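Local coordinates for protein pyocin-S2 (Pseudomonas aeruginosa, PDB 5ODW) that kills sensitive bacteria by breaking down their chromosomal DNA, the chain here being its N-terminal part, which lacks the C-terminal nuclease domain, at residues Q142-A147 with G153-R158; E121-N126 with M160-K165. All coordinates share one frame; numbering follows the deposited sequence.

Interaction 1: residues Q142-A147 with G153-R158; sequences QSQLLA and GEFLDR
The ring of Phe-155 is the flat group that meets both Gln-144 and Leu-145. Gln-144 and Leu-145 approach it obliquely. One face of the ring carries CG of Glu-154, its own neighbour in sequence, offset toward the rim. CB of Gln-144 lies 3.8 Å from CD1 of Phe-155 and also touches CE1. The amide of Gln-144 lies by the same ring corner, with its CD 3.9 Å from CD1 of Phe-155. Amide and ring planes are 60° apart, so the two groups do not stack. On the other ortho carbon, CD2 of Leu-145 stands 3.8 Å from CD2 of Phe-155. This is a plain apolar contact, and the leucine and the ring point in opposite directions as they pass.

Gln-144 carries its CG beside the backbone N (chi1 -78°) and is extended beyond it, which brings the amide to the CD1 corner of the ring, at a slant. The polar end of Gln-144 is held by others: OE1 is hydrogen-bonded to NE2 of His-159, and NE2 to OH of Tyr-128. These bonds at both ends of the amide restrain its rotation. All three touching residues are buried.

The contact packs helix 133-148 against the N-terminal part of helix 153-204, two helices joined by a short turn in a helical hairpin. Gln-142, Ser-143, Leu-146 and Ala-147 of the first helix pack on the chain of another protein, consistent with receptor binding. Leu-156 reaches helix 47-70, while Asp-157 is hydrogen-bonded to Tyr-26 of strand 24-26.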
loop_
_atom_site.group_PDB
_atom_site.type_symbol
_atom_site.label_atom_id
_atom_site.label_comp_id
_atom_site.label_asym_id
_atom_site.label_seq_id
_atom_site.Cartn_x
_atom_site.Cartn_y
_atom_site.Cartn_z
ATOM N N GLN C 142 0.374 -15.540 20.390
ATOM C CA GLN C 142 -0.018 -14.182 20.042
ATOM C C GLN C 142 1.036 -13.524 19.157
ATOM O O GLN C 142 0.663 -12.820 18.229
ATOM C CB GLN C 142 -0.292 -13.352 21.302
ATOM C CG GLN C 142 -1.005 -12.038 21.017
ATOM C CD GLN C 142 -0.976 -11.087 22.174
ATOM O OE1 GLN C 142 -2.017 -10.662 22.683
ATOM N NE2 GLN C 142 0.216 -10.728 22.615
ATOM N N SER C 143 2.340 -13.797 19.410
ATOM C CA SER C 143 3.467 -13.288 18.625
ATOM C C SER C 143 3.419 -13.860 17.216
ATOM O O SER C 143 3.660 -13.124 16.257
ATOM C CB SER C 143 4.784 -13.670 19.273
ATOM O OG SER C 143 4.822 -13.197 20.605
ATOM N N GLN C 144 3.080 -15.162 17.088
ATOM C CA GLN C 144 2.938 -15.860 15.810
ATOM C C GLN C 144 1.775 -15.302 15.000
ATOM O O GLN C 144 1.941 -15.110 13.803
ATOM C CB GLN C 144 2.780 -17.362 16.021
ATOM C CG GLN C 144 4.096 -18.036 16.318
ATOM C CD GLN C 144 3.946 -19.469 16.702
ATOM O OE1 GLN C 144 3.238 -19.805 17.646
ATOM N NE2 GLN C 144 4.659 -20.344 16.005
ATOM N N LEU C 145 0.625 -14.993 15.651
ATOM C CA LEU C 145 -0.549 -14.395 14.983
ATOM C C LEU C 145 -0.228 -12.996 14.443
ATOM O O LEU C 145 -0.552 -12.692 13.292
ATOM C CB LEU C 145 -1.788 -14.336 15.914
ATOM C CG LEU C 145 -2.478 -15.661 16.356
ATOM C CD1 LEU C 145 -3.804 -15.379 16.984
ATOM C CD2 LEU C 145 -2.694 -16.619 15.199
ATOM N N LEU C 146 0.429 -12.162 15.279
ATOM C CA LEU C 146 0.846 -10.782 14.971
ATOM C C LEU C 146 1.915 -10.726 13.861
ATOM O O LEU C 146 1.791 -9.918 12.944
ATOM C CB LEU C 146 1.316 -10.059 16.247
ATOM C CG LEU C 146 0.227 -9.698 17.277
ATOM C CD1 LEU C 146 0.808 -9.559 18.649
ATOM C CD2 LEU C 146 -0.453 -8.418 16.938
ATOM N N ALA C 147 2.913 -11.624 13.914
ATOM C CA ALA C 147 3.989 -11.744 12.920
ATOM C C ALA C 147 3.518 -12.308 11.587
ATOM O O ALA C 147 3.915 -11.780 10.557
ATOM C CB ALA C 147 5.116 -12.608 13.460
ATOM N N GLY C 153 -5.976 -21.014 13.041
ATOM C CA GLY C 153 -6.161 -22.461 12.932
ATOM C C GLY C 153 -4.966 -23.387 13.083
ATOM O O GLY C 153 -4.995 -24.283 13.935
ATOM N N GLU C 154 -3.913 -23.188 12.253
ATOM C CA GLU C 154 -2.703 -24.032 12.278
ATOM C C GLU C 154 -1.890 -23.862 13.561
ATOM O O GLU C 154 -1.367 -24.844 14.085
ATOM C CB GLU C 154 -1.825 -23.837 11.012
ATOM C CG GLU C 154 -1.103 -22.494 10.903
ATOM C CD GLU C 154 -0.786 -22.010 9.503
ATOM O OE1 GLU C 154 -1.375 -20.986 9.083
ATOM O OE2 GLU C 154 0.061 -22.646 8.833
ATOM N N PHE C 155 -1.807 -22.620 14.068
ATOM C CA PHE C 155 -1.063 -22.258 15.275
ATOM C C PHE C 155 -1.706 -22.847 16.500
ATOM O O PHE C 155 -1.009 -23.484 17.305
ATOM C CB PHE C 155 -0.955 -20.724 15.423
ATOM C CG PHE C 155 -0.271 -20.088 14.248
ATOM C CD1 PHE C 155 1.110 -20.207 14.075
ATOM C CD2 PHE C 155 -1.006 -19.420 13.276
ATOM C CE1 PHE C 155 1.744 -19.652 12.960
ATOM C CE2 PHE C 155 -0.368 -18.856 12.165
ATOM C CZ PHE C 155 1.003 -18.971 12.019
ATOM N N LEU C 156 -3.040 -22.635 16.631
ATOM C CA LEU C 156 -3.871 -23.108 17.719
ATOM C C LEU C 156 -3.811 -24.632 17.832
ATOM O O LEU C 156 -3.616 -25.133 18.939
ATOM C CB LEU C 156 -5.306 -22.590 17.518
ATOM C CG LEU C 156 -6.387 -23.024 18.517
ATOM C CD1 LEU C 156 -6.097 -22.524 19.933
ATOM C CD2 LEU C 156 -7.731 -22.534 18.064
ATOM N N ASP C 157 -3.926 -25.360 16.692
ATOM C CA ASP C 157 -3.875 -26.817 16.672
ATOM C C ASP C 157 -2.513 -27.325 17.120
ATOM O O ASP C 157 -2.447 -28.261 17.919
ATOM C CB ASP C 157 -4.262 -27.367 15.290
ATOM C CG ASP C 157 -5.767 -27.424 15.018
ATOM O OD1 ASP C 157 -6.556 -27.186 15.968
ATOM O OD2 ASP C 157 -6.159 -27.742 13.853
ATOM N N ARG C 158 -1.431 -26.658 16.666
ATOM C CA ARG C 158 -0.061 -27.006 17.044
ATOM C C ARG C 158 0.198 -26.769 18.533
ATOM O O ARG C 158 0.718 -27.664 19.187
ATOM C CB ARG C 158 0.978 -26.297 16.150
ATOM C CG ARG C 158 2.408 -26.813 16.350
ATOM C CD ARG C 158 2.935 -27.676 15.210
ATOM N NE ARG C 158 4.406 -27.718 15.214
ATOM C CZ ARG C 158 5.133 -28.755 15.618
ATOM N NH1 ARG C 158 4.539 -29.875 16.017
ATOM N NH2 ARG C 158 6.459 -28.689 15.610
#

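Interaction 2: residues E121-N126 with M160-K165; sequences EDRPAN and MSELAK
Arg-123 reaches from the loop after helix 96-121 to Glu-162 and Lys-165, one helical turn apart on helix 153-204. The close part is the salt bridge. NH2 of Arg-123 donates to OE1 of Glu-162 at 3.1 Å. The bond is bent, with an N-H...O angle of 136°. It uses the syn side of OE1 but comes in tilted from the carboxylate plane. The guanidinium and carboxylate planes are nearly parallel, 5° apart, but offset, and OE1 of Glu-162 lies off the guanidinium plane. A bend at chi2 (-66°) turns the Glu-162 carboxylate toward the arginine.

The partly exposed rim is the aliphatic chain of Lys-165. Its CD lies beside NH2 of Arg-123 without a polar bond, and the two chains cross at a slant. The lysine bends at its last torsion, and its NZ stays 4.8 Å from NH2 of Arg-123. Glu-162 is buried, whereas Arg-123 and Lys-165 are partly exposed.

Both partners of the salt bridge are also held by others. NE of Arg-123 is hydrogen-bonded to O of Ile-120, in the last turn of helix 96-121. OE2 of Glu-162 makes a salt bridge to NH1 of Arg-158. The carboxylate of buried Glu-162 is thus shared by two arginines, one at each oxygen, which would favour its ionised form. The bridge to Arg-123 ties the loop to the long helix.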
loop_
_atom_site.group_PDB
_atom_site.type_symbol
_atom_site.label_atom_id
_atom_site.label_comp_id
_atom_site.label_asym_id
_atom_site.label_seq_id
_atom_site.Cartn_x
_atom_site.Cartn_y
_atom_site.Cartn_z
ATOM N N GLU C 121 10.037 -37.217 25.246
ATOM C CA GLU C 121 11.309 -36.635 25.670
ATOM C C GLU C 121 12.420 -36.691 24.604
ATOM O O GLU C 121 13.169 -35.717 24.483
ATOM C CB GLU C 121 11.785 -37.251 26.990
ATOM C CG GLU C 121 10.992 -36.763 28.189
ATOM C CD GLU C 121 11.506 -37.209 29.545
ATOM O OE1 GLU C 121 11.669 -38.435 29.755
ATOM O OE2 GLU C 121 11.700 -36.329 30.415
ATOM N N ASP C 122 12.506 -37.790 23.816
ATOM C CA ASP C 122 13.529 -37.952 22.775
ATOM C C ASP C 122 13.105 -37.372 21.402
ATOM O O ASP C 122 13.518 -37.879 20.351
ATOM C CB ASP C 122 14.021 -39.413 22.660
ATOM C CG ASP C 122 15.167 -39.762 23.600
ATOM O OD1 ASP C 122 16.344 -39.540 23.219
ATOM O OD2 ASP C 122 14.894 -40.281 24.700
ATOM N N ARG C 123 12.326 -36.270 21.425
ATOM C CA ARG C 123 11.916 -35.531 20.233
ATOM C C ARG C 123 12.929 -34.411 20.065
ATOM O O ARG C 123 13.404 -33.888 21.083
ATOM C CB ARG C 123 10.537 -34.891 20.417
ATOM C CG ARG C 123 9.354 -35.819 20.228
ATOM C CD ARG C 123 8.049 -35.064 20.415
ATOM N NE ARG C 123 8.030 -34.278 21.655
ATOM C CZ ARG C 123 7.163 -33.304 21.914
ATOM N NH1 ARG C 123 7.226 -32.640 23.061
ATOM N NH2 ARG C 123 6.226 -32.990 21.031
ATOM N N PRO C 124 13.247 -33.994 18.807
ATOM C CA PRO C 124 14.218 -32.897 18.611
ATOM C C PRO C 124 13.824 -31.604 19.318
ATOM O O PRO C 124 12.646 -31.263 19.367
ATOM C CB PRO C 124 14.260 -32.723 17.087
ATOM C CG PRO C 124 13.011 -33.370 16.581
ATOM C CD PRO C 124 12.763 -34.508 17.507
ATOM N N ALA C 125 14.819 -30.912 19.861
ATOM C CA ALA C 125 14.597 -29.670 20.589
ATOM C C ALA C 125 14.149 -28.498 19.723
ATOM O O ALA C 125 14.691 -28.236 18.654
ATOM C CB ALA C 125 15.833 -29.293 21.392
ATOM N N ASN C 126 13.142 -27.802 20.229
ATOM C CA ASN C 126 12.554 -26.633 19.597
ATOM C C ASN C 126 11.733 -25.885 20.649
ATOM O O ASN C 126 11.617 -26.332 21.788
ATOM C CB ASN C 126 11.738 -26.994 18.355
ATOM C CG ASN C 126 10.521 -27.816 18.676
ATOM O OD1 ASN C 126 9.887 -27.620 19.704
ATOM N ND2 ASN C 126 10.181 -28.740 17.791
ATOM N N MET C 160 -1.937 -26.626 21.028
ATOM C CA MET C 160 -2.753 -27.536 21.843
ATOM C C MET C 160 -2.218 -28.977 21.783
ATOM O O MET C 160 -2.058 -29.592 22.836
ATOM C CB MET C 160 -4.265 -27.425 21.527
ATOM C CG MET C 160 -4.905 -26.015 21.765
ATOM S SD MET C 160 -4.766 -25.138 23.366
ATOM C CE MET C 160 -3.306 -24.234 23.143
ATOM N N SER C 161 -1.869 -29.491 20.580
ATOM C CA SER C 161 -1.246 -30.821 20.409
ATOM C C SER C 161 0.070 -30.926 21.203
ATOM O O SER C 161 0.308 -31.940 21.851
ATOM C CB SER C 161 -0.995 -31.134 18.933
ATOM O OG SER C 161 -2.207 -31.195 18.196
ATOM N N GLU C 162 0.886 -29.853 21.184
ATOM C CA GLU C 162 2.172 -29.721 21.883
ATOM C C GLU C 162 2.018 -29.601 23.408
ATOM O O GLU C 162 2.947 -29.954 24.130
ATOM C CB GLU C 162 2.981 -28.529 21.322
ATOM C CG GLU C 162 3.574 -28.752 19.935
ATOM C CD GLU C 162 4.658 -29.810 19.818
ATOM O OE1 GLU C 162 5.416 -30.012 20.796
ATOM O OE2 GLU C 162 4.755 -30.429 18.733
ATOM N N LEU C 163 0.870 -29.088 23.891
ATOM C CA LEU C 163 0.544 -28.958 25.312
ATOM C C LEU C 163 -0.126 -30.231 25.798
ATOM O O LEU C 163 -0.051 -30.536 26.984
ATOM C CB LEU C 163 -0.360 -27.746 25.576
ATOM C CG LEU C 163 0.252 -26.373 25.290
ATOM C CD1 LEU C 163 -0.770 -25.294 25.446
ATOM C CD2 LEU C 163 1.401 -26.077 26.219
ATOM N N ALA C 164 -0.786 -30.982 24.881
ATOM C CA ALA C 164 -1.403 -32.273 25.199
ATOM C C ALA C 164 -0.243 -33.212 25.556
ATOM O O ALA C 164 -0.288 -33.842 26.609
ATOM C CB ALA C 164 -2.184 -32.812 24.000
ATOM N N LYS C 165 0.824 -33.194 24.756
ATOM C CA LYS C 165 2.043 -33.973 25.024
ATOM C C LYS C 165 2.811 -33.536 26.294
ATOM O O LYS C 165 3.277 -34.374 27.056
ATOM C CB LYS C 165 2.962 -33.947 23.805
ATOM C CG LYS C 165 2.460 -34.786 22.644
ATOM C CD LYS C 165 3.259 -34.512 21.385
ATOM C CE LYS C 165 2.825 -35.413 20.241
ATOM N NZ LYS C 165 3.405 -36.779 20.344
#

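Both interactions use helix 153-204, and their segments on it adjoin, with contact centres about 16 Å apart. Interaction 1 is nested within the loop closed by interaction 2. The first joins neighbouring helices through a buried, mainly apolar contact. The second brings a more distant loop to the same helix and depends on charge at a partly buried site nearer the centre of the chain. Buried area is similar, 158 and 142 Å². The two helix segments also share a charge pair along the same helix. Tyr-128 lies beside both.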